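Local coordinates for B-type Cna protein (Enterococcus faecium, PDB 6FWY), which is of unknown function but, as a surface protein with a thioester domain, probably attaches the bacterium covalently to a target through its thioester, at residues T7-A12 with L68-A73; A167-Y172 with T221-V226; S242-F247 with M261-E266. All coordinates share one frame; numbering follows the deposited sequence.

Contact 1. Residues T7-A12 with L68-A73; sequences TKPTSA and LKYKGA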
ATOM      1  N   THR A   7       8.803   5.806   0.440  1.00 39.43           N
ATOM      2  CA  THR A   7      10.123   5.370   0.878  1.00 39.72           C
ATOM      3  C   THR A   7      10.226   3.866   0.644  1.00 38.75           C
ATOM      4  O   THR A   7       9.340   3.107   1.045  1.00 38.73           O
ATOM      5  CB  THR A   7      10.366   5.716   2.363  1.00 40.53           C
ATOM      6  OG1 THR A   7      10.283   7.135   2.539  1.00 40.64           O
ATOM      7  CG2 THR A   7      11.737   5.248   2.847  1.00 41.00           C
ATOM      8  N   LYS A   8      11.294   3.446  -0.018  1.00 38.44           N
ATOM      9  CA  LYS A   8      11.438   2.043  -0.384  1.00 37.62           C
ATOM     10  C   LYS A   8      12.130   1.269   0.727  1.00 37.91           C
ATOM     11  O   LYS A   8      13.059   1.791   1.353  1.00 39.39           O
ATOM     12  CB  LYS A   8      12.212   1.913  -1.704  1.00 37.95           C
ATOM     13  CG  LYS A   8      11.583   2.657  -2.880  1.00 38.13           C
ATOM     14  CD  LYS A   8      10.118   2.285  -3.113  1.00 38.02           C
ATOM     15  CE  LYS A   8       9.535   2.889  -4.388  1.00 38.92           C
ATOM     16  NZ  LYS A   8       9.507   4.373  -4.329  1.00 40.50           N
ATOM     17  N   PRO A   9      11.671   0.039   1.009  1.00 36.85           N
ATOM     18  CA  PRO A   9      12.479  -0.831   1.858  1.00 37.22           C
ATOM     19  C   PRO A   9      13.767  -1.208   1.143  1.00 37.37           C
ATOM     20  O   PRO A   9      13.833  -1.090  -0.071  1.00 36.99           O
ATOM     21  CB  PRO A   9      11.594  -2.050   2.111  1.00 36.44           C
ATOM     22  CG  PRO A   9      10.536  -1.998   1.095  1.00 36.14           C
ATOM     23  CD  PRO A   9      10.487  -0.638   0.489  1.00 36.29           C
ATOM     24  N   THR A  10      14.779  -1.607   1.891  1.00 37.47           N
ATOM     25  CA  THR A  10      16.059  -2.031   1.326  1.00 37.89           C
ATOM     26  C   THR A  10      16.282  -3.547   1.303  1.00 36.60           C
ATOM     27  O   THR A  10      17.095  -4.017   0.489  1.00 36.14           O
ATOM     28  CB  THR A  10      17.237  -1.388   2.078  1.00 39.31           C
ATOM     29  OG1 THR A  10      17.132  -1.718   3.470  1.00 39.25           O
ATOM     30  CG2 THR A  10      17.231   0.137   1.876  1.00 40.15           C
ATOM     31  N   SER A  11      15.634  -4.290   2.199  1.00 36.20           N
ATOM     32  CA  SER A  11      15.723  -5.758   2.229  1.00 36.67           C
ATOM     33  C   SER A  11      14.632  -6.385   3.082  1.00 35.94           C
ATOM     34  O   SER A  11      13.925  -5.695   3.809  1.00 35.17           O
ATOM     35  CB  SER A  11      17.077  -6.234   2.741  1.00 38.22           C
ATOM     36  OG  SER A  11      17.185  -5.995   4.142  1.00 39.27           O
ATOM     37  N   ALA A  12      14.512  -7.699   2.970  1.00 36.39           N
ATOM     38  CA  ALA A  12      13.498  -8.476   3.680  1.00 36.45           C
ATOM     39  C   ALA A  12      14.048  -9.873   3.955  1.00 37.25           C
ATOM     40  O   ALA A  12      14.857 -10.400   3.202  1.00 36.76           O
ATOM     41  CB  ALA A  12      12.191  -8.570   2.887  1.00 35.65           C
ATOM     42  N   LEU A  68      16.985 -11.001   1.280  1.00 38.44           N
ATOM     43  CA  LEU A  68      16.849 -10.644  -0.135  1.00 37.92           C
ATOM     44  C   LEU A  68      16.812  -9.116  -0.231  1.00 37.74           C
ATOM     45  O   LEU A  68      16.055  -8.470   0.482  1.00 36.59           O
ATOM     46  CB  LEU A  68      15.546 -11.212  -0.685  1.00 36.64           C
ATOM     47  CG  LEU A  68      15.493 -12.688  -1.095  1.00 36.76           C
ATOM     48  CD1 LEU A  68      15.709 -13.601   0.065  1.00 37.60           C
ATOM     49  CD2 LEU A  68      14.144 -13.008  -1.708  1.00 35.29           C
ATOM     50  N   LYS A  69      17.623  -8.547  -1.119  1.00 38.44           N
ATOM     51  CA  LYS A  69      17.646  -7.085  -1.331  1.00 39.26           C
ATOM     52  C   LYS A  69      16.388  -6.651  -2.089  1.00 38.17           C
ATOM     53  O   LYS A  69      15.777  -7.446  -2.814  1.00 35.87           O
ATOM     54  CB  LYS A  69      18.898  -6.714  -2.112  1.00 40.95           C
ATOM     55  CG  LYS A  69      19.302  -5.268  -2.250  1.00 42.06           C
ATOM     56  CD  LYS A  69      20.328  -5.182  -3.394  1.00 43.41           C
ATOM     57  CE  LYS A  69      20.776  -3.748  -3.706  1.00 44.54           C
ATOM     58  NZ  LYS A  69      20.878  -3.448  -5.176  1.00 45.11           N
ATOM     59  N   TYR A  70      16.008  -5.390  -1.880  1.00 38.20           N
ATOM     60  CA  TYR A  70      14.893  -4.746  -2.583  1.00 37.75           C
ATOM     61  C   TYR A  70      15.064  -4.841  -4.094  1.00 37.75           C
ATOM     62  O   TYR A  70      16.157  -4.639  -4.603  1.00 38.22           O
ATOM     63  CB  TYR A  70      14.787  -3.274  -2.187  1.00 38.20           C
ATOM     64  CG  TYR A  70      13.747  -2.489  -2.941  1.00 38.19           C
ATOM     65  CD1 TYR A  70      12.400  -2.742  -2.739  1.00 37.68           C
ATOM     66  CD2 TYR A  70      14.103  -1.498  -3.867  1.00 38.93           C
ATOM     67  CE1 TYR A  70      11.416  -2.022  -3.418  1.00 37.79           C
ATOM     68  CE2 TYR A  70      13.123  -0.761  -4.534  1.00 38.97           C
ATOM     69  CZ  TYR A  70      11.783  -1.033  -4.317  1.00 38.32           C
ATOM     70  OH  TYR A  70      10.789  -0.357  -4.986  1.00 38.71           O
ATOM     71  N   LYS A  71      13.975  -5.172  -4.792  1.00 37.27           N
ATOM     72  CA  LYS A  71      13.980  -5.267  -6.238  1.00 38.25           C
ATOM     73  C   LYS A  71      13.111  -4.182  -6.878  1.00 38.56           C
ATOM     74  O   LYS A  71      13.570  -3.477  -7.763  1.00 39.41           O
ATOM     75  CB  LYS A  71      13.496  -6.651  -6.667  1.00 37.51           C
ATOM     76  CG  LYS A  71      13.524  -6.889  -8.160  1.00 37.77           C
ATOM     77  CD  LYS A  71      12.963  -8.287  -8.436  1.00 37.47           C
ATOM     78  CE  LYS A  71      12.456  -8.484  -9.866  1.00 38.14           C
ATOM     79  NZ  LYS A  71      13.560  -8.543 -10.857  1.00 39.71           N
ATOM     80  N   GLY A  72      11.851  -4.081  -6.452  1.00 38.26           N
ATOM     81  CA  GLY A  72      10.934  -3.087  -7.011  1.00 38.34           C
ATOM     82  C   GLY A  72       9.601  -2.983  -6.312  1.00 38.02           C
ATOM     83  O   GLY A  72       9.303  -3.712  -5.341  1.00 39.08           O
ATOM     84  N   ALA A  73       8.797  -2.040  -6.798  1.00 37.63           N
ATOM     85  CA  ALA A  73       7.489  -1.743  -6.208  1.00 37.28           C
ATOM     86  C   ALA A  73       6.460  -2.614  -6.878  1.00 36.26           C
ATOM     87  O   ALA A  73       6.398  -2.663  -8.092  1.00 38.41           O
ATOM     88  CB  ALA A  73       7.158  -0.274  -6.408  1.00 37.77           C
TER
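Tyr-70 holds CG anti to its backbone N (chi1 175°), and Lys-8 holds CG beside its own N, anti to the carbonyl carbon; from these positions the ring and the aliphatic chain cross obliquely. The contact lies where strand 11-21 begins its antiparallel pairing with strand 67-73, inside a large antiparallel sheet in which strand 67-73 is flanked by 11-21 and 231-250. Over one face of the Tyr-70 ring sits Lys-8 CB, 4.2 Å from the centroid and 21° off the normal, a CH-pi contact. Farther along, Lys-8 CD reaches Tyr-70 OH at 3.3 Å, and bends in the lysine chain lead its NZ back to a hydrogen bond with Val-6 O. The opposite face of the ring receives Gly-72 N from its own strand. Pro-9 adds its carbonyl, with O only 3.2 Å from Tyr-70 CB, and its ring carbon CD beside Tyr-70 CE1; Phe-247 of strand 231-250 packs against all three side chains. Regular pairing starts beyond this cluster. Ala-12 and Leu-68 form a hydrogen-bonded pair, Ala-12 N to Leu-68 O at 3.0 Å and Leu-68 N to Ala-12 O at 2.9 Å, whereas Ser-11 and Lys-69 are a non-hydrogen-bonded pair that brings Ser-11 CA within 3.2 Å of Leu-68 O. On the other side of strand 67-73, Lys-71 and Gly-72 form a classic beta bulge opposite Thr-248. Tyr-70 N donates to Thr-10 O at 2.9 Å, from 59° above the carbonyl plane.

Contact 2. Residues A167-Y172 with T221-V226; sequences ADEGKY and TIKVPV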
ATOM      1  N   ALA A 167     -12.463  34.881   8.820  1.00 45.64           N
ATOM      2  CA  ALA A 167     -13.104  35.880   9.666  1.00 47.17           C
ATOM      3  C   ALA A 167     -12.073  36.803  10.310  1.00 47.04           C
ATOM      4  O   ALA A 167     -10.929  36.404  10.566  1.00 45.75           O
ATOM      5  CB  ALA A 167     -13.942  35.223  10.763  1.00 47.91           C
ATOM      6  N   ASP A 168     -12.498  38.035  10.585  1.00 48.20           N
ATOM      7  CA  ASP A 168     -11.738  38.922  11.436  1.00 48.54           C
ATOM      8  C   ASP A 168     -12.136  38.618  12.887  1.00 48.90           C
ATOM      9  O   ASP A 168     -13.318  38.522  13.197  1.00 50.89           O
ATOM     10  CB  ASP A 168     -11.985  40.388  11.038  1.00 50.19           C
ATOM     11  CG  ASP A 168     -11.296  40.758   9.719  1.00 50.83           C
ATOM     12  OD1 ASP A 168     -10.478  39.972   9.192  1.00 50.18           O
ATOM     13  OD2 ASP A 168     -11.594  41.850   9.196  1.00 53.21           O
ATOM     14  N   GLU A 169     -11.130  38.431  13.741  1.00 48.27           N
ATOM     15  CA  GLU A 169     -11.303  38.060  15.146  1.00 49.07           C
ATOM     16  C   GLU A 169     -10.202  38.741  15.940  1.00 49.05           C
ATOM     17  O   GLU A 169      -9.024  38.515  15.683  1.00 47.57           O
ATOM     18  CB  GLU A 169     -11.208  36.532  15.333  1.00 49.25           C
ATOM     19  CG  GLU A 169     -12.402  35.762  14.785  1.00 50.13           C
ATOM     20  CD  GLU A 169     -12.233  34.242  14.790  1.00 50.85           C
ATOM     21  OE1 GLU A 169     -13.233  33.572  14.422  1.00 52.66           O
ATOM     22  OE2 GLU A 169     -11.168  33.679  15.165  1.00 50.88           O
ATOM     23  N   GLY A 170     -10.591  39.571  16.910  1.00 51.18           N
ATOM     24  CA  GLY A 170      -9.638  40.345  17.712  1.00 51.96           C
ATOM     25  C   GLY A 170      -8.737  41.183  16.825  1.00 51.10           C
ATOM     26  O   GLY A 170      -9.224  41.937  15.995  1.00 50.64           O
ATOM     27  N   LYS A 171      -7.430  41.007  16.972  1.00 51.83           N
ATOM     28  CA  LYS A 171      -6.442  41.771  16.208  1.00 52.79           C
ATOM     29  C   LYS A 171      -5.942  41.037  14.933  1.00 50.85           C
ATOM     30  O   LYS A 171      -4.877  41.354  14.394  1.00 51.33           O
ATOM     31  CB  LYS A 171      -5.275  42.127  17.131  1.00 55.80           C
ATOM     32  CG  LYS A 171      -5.680  43.121  18.184  1.00 58.46           C
ATOM     33  CD  LYS A 171      -4.544  43.400  19.141  1.00 62.22           C
ATOM     34  CE  LYS A 171      -4.776  44.710  19.884  1.00 64.69           C
ATOM     35  NZ  LYS A 171      -3.610  45.046  20.753  1.00 69.34           N
ATOM     36  N   TYR A 172      -6.694  40.035  14.468  1.00 43.21           N
ATOM     37  CA  TYR A 172      -6.235  39.171  13.375  1.00 42.63           C
ATOM     38  C   TYR A 172      -7.278  38.990  12.283  1.00 43.08           C
ATOM     39  O   TYR A 172      -8.479  38.892  12.569  1.00 43.58           O
ATOM     40  CB  TYR A 172      -5.868  37.791  13.924  1.00 42.60           C
ATOM     41  CG  TYR A 172      -4.627  37.798  14.763  1.00 42.29           C
ATOM     42  CD1 TYR A 172      -3.375  37.766  14.166  1.00 41.52           C
ATOM     43  CD2 TYR A 172      -4.696  37.841  16.158  1.00 43.63           C
ATOM     44  CE1 TYR A 172      -2.218  37.768  14.912  1.00 42.53           C
ATOM     45  CE2 TYR A 172      -3.532  37.867  16.930  1.00 44.15           C
ATOM     46  CZ  TYR A 172      -2.296  37.831  16.300  1.00 43.66           C
ATOM     47  OH  TYR A 172      -1.127  37.866  17.020  1.00 45.04           O
ATOM     48  N   THR A 221      -5.879  27.043  11.763  1.00 41.64           N
ATOM     49  CA  THR A 221      -6.180  28.435  11.454  1.00 40.73           C
ATOM     50  C   THR A 221      -4.878  29.227  11.348  1.00 39.76           C
ATOM     51  O   THR A 221      -4.012  29.107  12.202  1.00 40.27           O
ATOM     52  CB  THR A 221      -7.152  29.013  12.493  1.00 41.64           C
ATOM     53  OG1 THR A 221      -8.397  28.320  12.397  1.00 42.26           O
ATOM     54  CG2 THR A 221      -7.412  30.491  12.261  1.00 41.74           C
ATOM     55  N   ILE A 222      -4.745  29.994  10.270  1.00 39.17           N
ATOM     56  CA  ILE A 222      -3.671  30.957  10.089  1.00 39.19           C
ATOM     57  C   ILE A 222      -4.221  32.327  10.483  1.00 39.66           C
ATOM     58  O   ILE A 222      -5.338  32.678  10.105  1.00 39.58           O
ATOM     59  CB  ILE A 222      -3.147  30.976   8.628  1.00 38.91           C
ATOM     60  CG1 ILE A 222      -2.511  29.629   8.300  1.00 39.00           C
ATOM     61  CG2 ILE A 222      -2.121  32.092   8.421  1.00 38.96           C
ATOM     62  CD1 ILE A 222      -2.081  29.452   6.868  1.00 38.96           C
ATOM     63  N   LYS A 223      -3.428  33.085  11.239  1.00 39.82           N
ATOM     64  CA  LYS A 223      -3.822  34.410  11.714  1.00 40.16           C
ATOM     65  C   LYS A 223      -2.821  35.463  11.278  1.00 39.59           C
ATOM     66  O   LYS A 223      -1.632  35.321  11.522  1.00 40.04           O
ATOM     67  CB  LYS A 223      -3.964  34.399  13.230  1.00 41.08           C
ATOM     68  CG  LYS A 223      -4.978  33.376  13.713  1.00 41.96           C
ATOM     69  CD  LYS A 223      -5.549  33.720  15.060  1.00 43.54           C
ATOM     70  CE  LYS A 223      -6.558  32.672  15.489  1.00 44.45           C
ATOM     71  NZ  LYS A 223      -7.293  33.017  16.720  1.00 46.59           N
ATOM     72  N   VAL A 224      -3.317  36.513  10.639  1.00 39.43           N
ATOM     73  CA  VAL A 224      -2.499  37.576  10.063  1.00 39.68           C
ATOM     74  C   VAL A 224      -2.927  38.860  10.766  1.00 39.68           C
ATOM     75  O   VAL A 224      -4.106  39.192  10.739  1.00 39.23           O
ATOM     76  CB  VAL A 224      -2.722  37.693   8.532  1.00 39.78           C
ATOM     77  CG1 VAL A 224      -1.922  38.849   7.934  1.00 40.15           C
ATOM     78  CG2 VAL A 224      -2.357  36.380   7.835  1.00 39.57           C
ATOM     79  N   PRO A 225      -1.982  39.577  11.409  1.00 40.24           N
ATOM     80  CA  PRO A 225      -2.386  40.803  12.127  1.00 40.97           C
ATOM     81  C   PRO A 225      -3.114  41.811  11.234  1.00 41.02           C
ATOM     82  O   PRO A 225      -2.707  42.025  10.086  1.00 40.67           O
ATOM     83  CB  PRO A 225      -1.056  41.370  12.621  1.00 41.18           C
ATOM     84  CG  PRO A 225      -0.135  40.219  12.698  1.00 41.12           C
ATOM     85  CD  PRO A 225      -0.538  39.299  11.577  1.00 40.67           C
ATOM     86  N   VAL A 226      -4.190  42.413  11.750  1.00 41.25           N
ATOM     87  CA  VAL A 226      -4.956  43.409  10.966  1.00 41.54           C
ATOM     88  C   VAL A 226      -4.142  44.668  10.634  1.00 41.61           C
ATOM     89  O   VAL A 226      -4.540  45.460   9.802  1.00 42.53           O
ATOM     90  CB  VAL A 226      -6.311  43.802  11.623  1.00 42.15           C
ATOM     91  CG1 VAL A 226      -7.229  42.582  11.749  1.00 41.94           C
ATOM     92  CG2 VAL A 226      -6.129  44.493  12.971  1.00 42.53           C
TER
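Tyr-172 lays its ring across the extended chain of Lys-223 at about a right angle. Its CG stands beside the backbone N, anti to the carbonyl carbon (chi1 -70°), and ring atom CD1 lies 3.5 Å from Lys-223 CB, while Lys-223 CD passes CG of the ring at 4.2 Å. Beyond CG the lysine chain is extended and brings NZ to 4.2 Å from Glu-169 OE2, too far for a salt bridge; the same ammonium makes a cation-pi contact with Tyr-202. One atom farther along the same side of the ring, Tyr-172 CE1 meets Pro-225 CG at 3.9 Å. Val-226 straddles the carbonyl of Lys-171: both its methyls, CG1 and CG2, lie 3.7 Å from Lys-171 O. Val-226 CG1 also approaches Tyr-172 C at 3.6 Å. The same Lys-171 oxygen accepts Val-226 N at 2.9 Å, nearly straight at 167°, with the donor above the carbonyl plane. That carbonyl belongs to a type II' beta turn, Glu-169 to Tyr-172, in which Gly-170 takes a positive phi. The turn links strands 159-169 and 172-181 as a tight hairpin, and strand 172-181 in turn pairs antiparallel with 218-225, which has strand 200-203 on its other flank in the five-stranded sheet.

Contact 3. Residues S242-F247 with M261-E266; sequences STTNPF and MITTSE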
ATOM      1  N   SER A 242       2.014   6.990   7.013  1.00 38.22           N
ATOM      2  CA  SER A 242       2.326   5.588   7.054  1.00 38.60           C
ATOM      3  C   SER A 242       1.507   4.948   5.934  1.00 38.43           C
ATOM      4  O   SER A 242       0.333   5.286   5.769  1.00 39.56           O
ATOM      5  CB  SER A 242       1.909   5.042   8.404  1.00 39.69           C
ATOM      6  OG  SER A 242       2.371   3.741   8.560  1.00 41.22           O
ATOM      7  N   THR A 243       2.123   4.062   5.152  1.00 37.23           N
ATOM      8  CA  THR A 243       1.431   3.368   4.078  1.00 36.52           C
ATOM      9  C   THR A 243       1.956   1.930   3.974  1.00 36.16           C
ATOM     10  O   THR A 243       3.146   1.681   4.154  1.00 35.02           O
ATOM     11  CB  THR A 243       1.572   4.142   2.729  1.00 36.56           C
ATOM     12  OG1 THR A 243       0.641   3.636   1.753  1.00 35.54           O
ATOM     13  CG2 THR A 243       3.030   4.081   2.142  1.00 36.05           C
ATOM     14  N   THR A 244       1.048   0.989   3.720  1.00 36.72           N
ATOM     15  CA  THR A 244       1.395  -0.436   3.556  1.00 36.54           C
ATOM     16  C   THR A 244       1.171  -0.836   2.088  1.00 36.37           C
ATOM     17  O   THR A 244       0.026  -0.951   1.630  1.00 37.26           O
ATOM     18  CB  THR A 244       0.623  -1.309   4.574  1.00 37.39           C
ATOM     19  OG1 THR A 244       0.960  -0.878   5.909  1.00 37.41           O
ATOM     20  CG2 THR A 244       0.988  -2.777   4.474  1.00 37.15           C
ATOM     21  N   ASN A 245       2.279  -1.004   1.356  1.00 35.75           N
ATOM     22  CA  ASN A 245       2.292  -1.272  -0.106  1.00 35.29           C
ATOM     23  C   ASN A 245       3.063  -2.568  -0.418  1.00 34.70           C
ATOM     24  O   ASN A 245       3.893  -3.001   0.384  1.00 33.76           O
ATOM     25  CB  ASN A 245       2.989  -0.115  -0.855  1.00 34.93           C
ATOM     26  CG  ASN A 245       2.351   1.256  -0.592  1.00 35.54           C
ATOM     27  OD1 ASN A 245       1.411   1.386   0.191  1.00 36.24           O
ATOM     28  ND2 ASN A 245       2.865   2.264  -1.242  1.00 36.44           N
ATOM     29  N   PRO A 246       2.796  -3.190  -1.577  1.00 34.68           N
ATOM     30  CA  PRO A 246       3.519  -4.404  -1.931  1.00 34.23           C
ATOM     31  C   PRO A 246       4.862  -4.109  -2.552  1.00 33.47           C
ATOM     32  O   PRO A 246       4.954  -3.245  -3.420  1.00 33.32           O
ATOM     33  CB  PRO A 246       2.592  -5.082  -2.955  1.00 34.94           C
ATOM     34  CG  PRO A 246       1.921  -3.946  -3.622  1.00 35.31           C
ATOM     35  CD  PRO A 246       1.717  -2.907  -2.542  1.00 35.31           C
ATOM     36  N   PHE A 247       5.888  -4.837  -2.130  1.00 32.87           N
ATOM     37  CA  PHE A 247       7.241  -4.703  -2.685  1.00 32.64           C
ATOM     38  C   PHE A 247       7.823  -6.068  -3.041  1.00 32.37           C
ATOM     39  O   PHE A 247       7.509  -7.073  -2.406  1.00 31.93           O
ATOM     40  CB  PHE A 247       8.153  -3.960  -1.708  1.00 33.05           C
ATOM     41  CG  PHE A 247       7.697  -2.560  -1.412  1.00 32.71           C
ATOM     42  CD1 PHE A 247       7.932  -1.529  -2.309  1.00 32.61           C
ATOM     43  CD2 PHE A 247       7.011  -2.286  -0.245  1.00 33.74           C
ATOM     44  CE1 PHE A 247       7.493  -0.243  -2.042  1.00 33.36           C
ATOM     45  CE2 PHE A 247       6.586  -0.984   0.060  1.00 34.27           C
ATOM     46  CZ  PHE A 247       6.827   0.042  -0.845  1.00 33.91           C
ATOM     47  N   MET A 261       3.697  -7.323   1.556  1.00 33.64           N
ATOM     48  CA  MET A 261       3.196  -6.035   1.993  1.00 34.51           C
ATOM     49  C   MET A 261       4.116  -5.514   3.087  1.00 35.06           C
ATOM     50  O   MET A 261       4.370  -6.206   4.057  1.00 34.14           O
ATOM     51  CB  MET A 261       1.770  -6.164   2.525  1.00 35.84           C
ATOM     52  CG  MET A 261       0.761  -6.559   1.444  1.00 36.24           C
ATOM     53  SD  MET A 261       0.457  -5.315   0.173  1.00 35.79           S
ATOM     54  CE  MET A 261      -0.763  -4.314   1.008  1.00 37.37           C
ATOM     55  N   ILE A 262       4.634  -4.307   2.888  1.00 34.64           N
ATOM     56  CA  ILE A 262       5.477  -3.645   3.883  1.00 35.67           C
ATOM     57  C   ILE A 262       4.938  -2.266   4.242  1.00 35.95           C
ATOM     58  O   ILE A 262       4.610  -1.466   3.364  1.00 35.33           O
ATOM     59  CB  ILE A 262       6.938  -3.549   3.404  1.00 35.69           C
ATOM     60  CG1 ILE A 262       7.486  -4.970   3.206  1.00 36.37           C
ATOM     61  CG2 ILE A 262       7.794  -2.764   4.403  1.00 36.30           C
ATOM     62  CD1 ILE A 262       8.857  -5.025   2.607  1.00 36.07           C
ATOM     63  N   THR A 263       4.870  -2.011   5.545  1.00 36.63           N
ATOM     64  CA  THR A 263       4.520  -0.701   6.086  1.00 37.02           C
ATOM     65  C   THR A 263       5.763   0.184   5.954  1.00 36.29           C
ATOM     66  O   THR A 263       6.826  -0.166   6.431  1.00 36.55           O
ATOM     67  CB  THR A 263       4.037  -0.832   7.552  1.00 38.27           C
ATOM     68  OG1 THR A 263       2.900  -1.704   7.575  1.00 39.19           O
ATOM     69  CG2 THR A 263       3.639   0.517   8.169  1.00 38.62           C
ATOM     70  N   THR A 264       5.614   1.303   5.253  1.00 35.76           N
ATOM     71  CA  THR A 264       6.690   2.286   5.074  1.00 35.52           C
ATOM     72  C   THR A 264       6.091   3.700   5.161  1.00 35.31           C
ATOM     73  O   THR A 264       4.921   3.853   5.516  1.00 35.41           O
ATOM     74  CB  THR A 264       7.457   2.042   3.750  1.00 35.15           C
ATOM     75  OG1 THR A 264       8.569   2.954   3.641  1.00 34.27           O
ATOM     76  CG2 THR A 264       6.499   2.173   2.505  1.00 34.10           C
ATOM     77  N   SER A 265       6.890   4.726   4.883  1.00 35.70           N
ATOM     78  CA  SER A 265       6.405   6.123   4.877  1.00 36.05           C
ATOM     79  C   SER A 265       6.247   6.635   3.452  1.00 35.77           C
ATOM     80  O   SER A 265       6.871   6.103   2.515  1.00 36.23           O
ATOM     81  CB  SER A 265       7.352   7.055   5.639  1.00 36.92           C
ATOM     82  OG  SER A 265       8.678   6.854   5.203  1.00 37.66           O
ATOM     83  N   GLU A 266       5.397   7.650   3.305  1.00 35.58           N
ATOM     84  CA  GLU A 266       5.219   8.378   2.054  1.00 35.77           C
ATOM     85  C   GLU A 266       5.036   9.872   2.341  1.00 35.22           C
ATOM     86  O   GLU A 266       4.321  10.241   3.262  1.00 35.55           O
ATOM     87  CB  GLU A 266       4.003   7.839   1.279  1.00 35.67           C
ATOM     88  CG  GLU A 266       3.680   8.577  -0.018  1.00 35.85           C
ATOM     89  CD  GLU A 266       2.441   8.030  -0.715  1.00 37.54           C
ATOM     90  OE1 GLU A 266       1.803   7.094  -0.182  1.00 37.20           O
ATOM     91  OE2 GLU A 266       2.109   8.503  -1.839  1.00 39.37           O
TER
HETATM   92  O   HOH W   1       1.086   4.640  -1.159  1.00 34.76           O
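A water joins the two strands through Thr-243 and Glu-266, donating to Thr-243 OG1 at 3.1 Å and to Glu-266 OE1 at 2.7 Å. Both oxygens have further partners: Lys-183 NZ binds Thr-243 OG1, and Thr-157 OG1 binds Glu-266 OE1, so each of these oxygens has a second partner besides the water. Thr-243 reaches the water because OG1 stands anti to the backbone N (chi1 -166°), leaving its methyl beside that of Thr-264; these two side chains lie side by side and point the same way. The backbones of the same two residues form a hydrogen-bonded pair, Thr-243 N to Thr-264 O at 2.8 Å and Thr-264 N to Thr-243 O at 2.7 Å, the latter almost straight at 175°. Asn-245 and Ile-262 repeat the pattern two residues on. The segments belong to the long beta hairpin of strands 231-250 and 258-277, whose antiparallel arms here lie 143° apart in direction. On the face carrying Ser-242, Thr-244 and Pro-246, the hydroxyls of Thr-244 and Thr-263 share a hydrogen bond, OG1 to OG1 at 2.7 Å, in which either may donate. Next along that face, Met-261 bends at chi2 and chi3, setting SD 3.6 Å from Pro-246 N and CE 3.5 Å from Thr-244 O; Tyr-79 and Phe-82 of helix 76-84 also touch this methionine. Phe-247 packs against Ile-262 and Thr-264, its ring crossing Ile-262 at about a right angle. There Phe-247 CD2 approaches Ile-262 CB at 3.9 Å, near the ring plane, and Phe-247 CZ comes close to the methyl of Thr-264.

Contacts 1 and 3 lie in one large antiparallel sheet, their centres about 11 Å apart, and touch directly: Thr-7 bonds to Thr-264 and Ser-265, Tyr-70 packs on Phe-247, and Pro-9 on Ile-262. Contact 3 is nearest the centre of the chain and the more buried of the two, with four backbone bonds and hydroxyl and water-mediated bonds besides; contact 1, more exposed, depends on one aromatic ring and three backbone bonds. Contact 2 is a surface contact in the separate five-stranded sheet, its centre about 48 Å from that of contact 1 and 40 Å from that of contact 3; a single hydrogen bond between its segments and tyrosine packing carry it beside a hairpin turn.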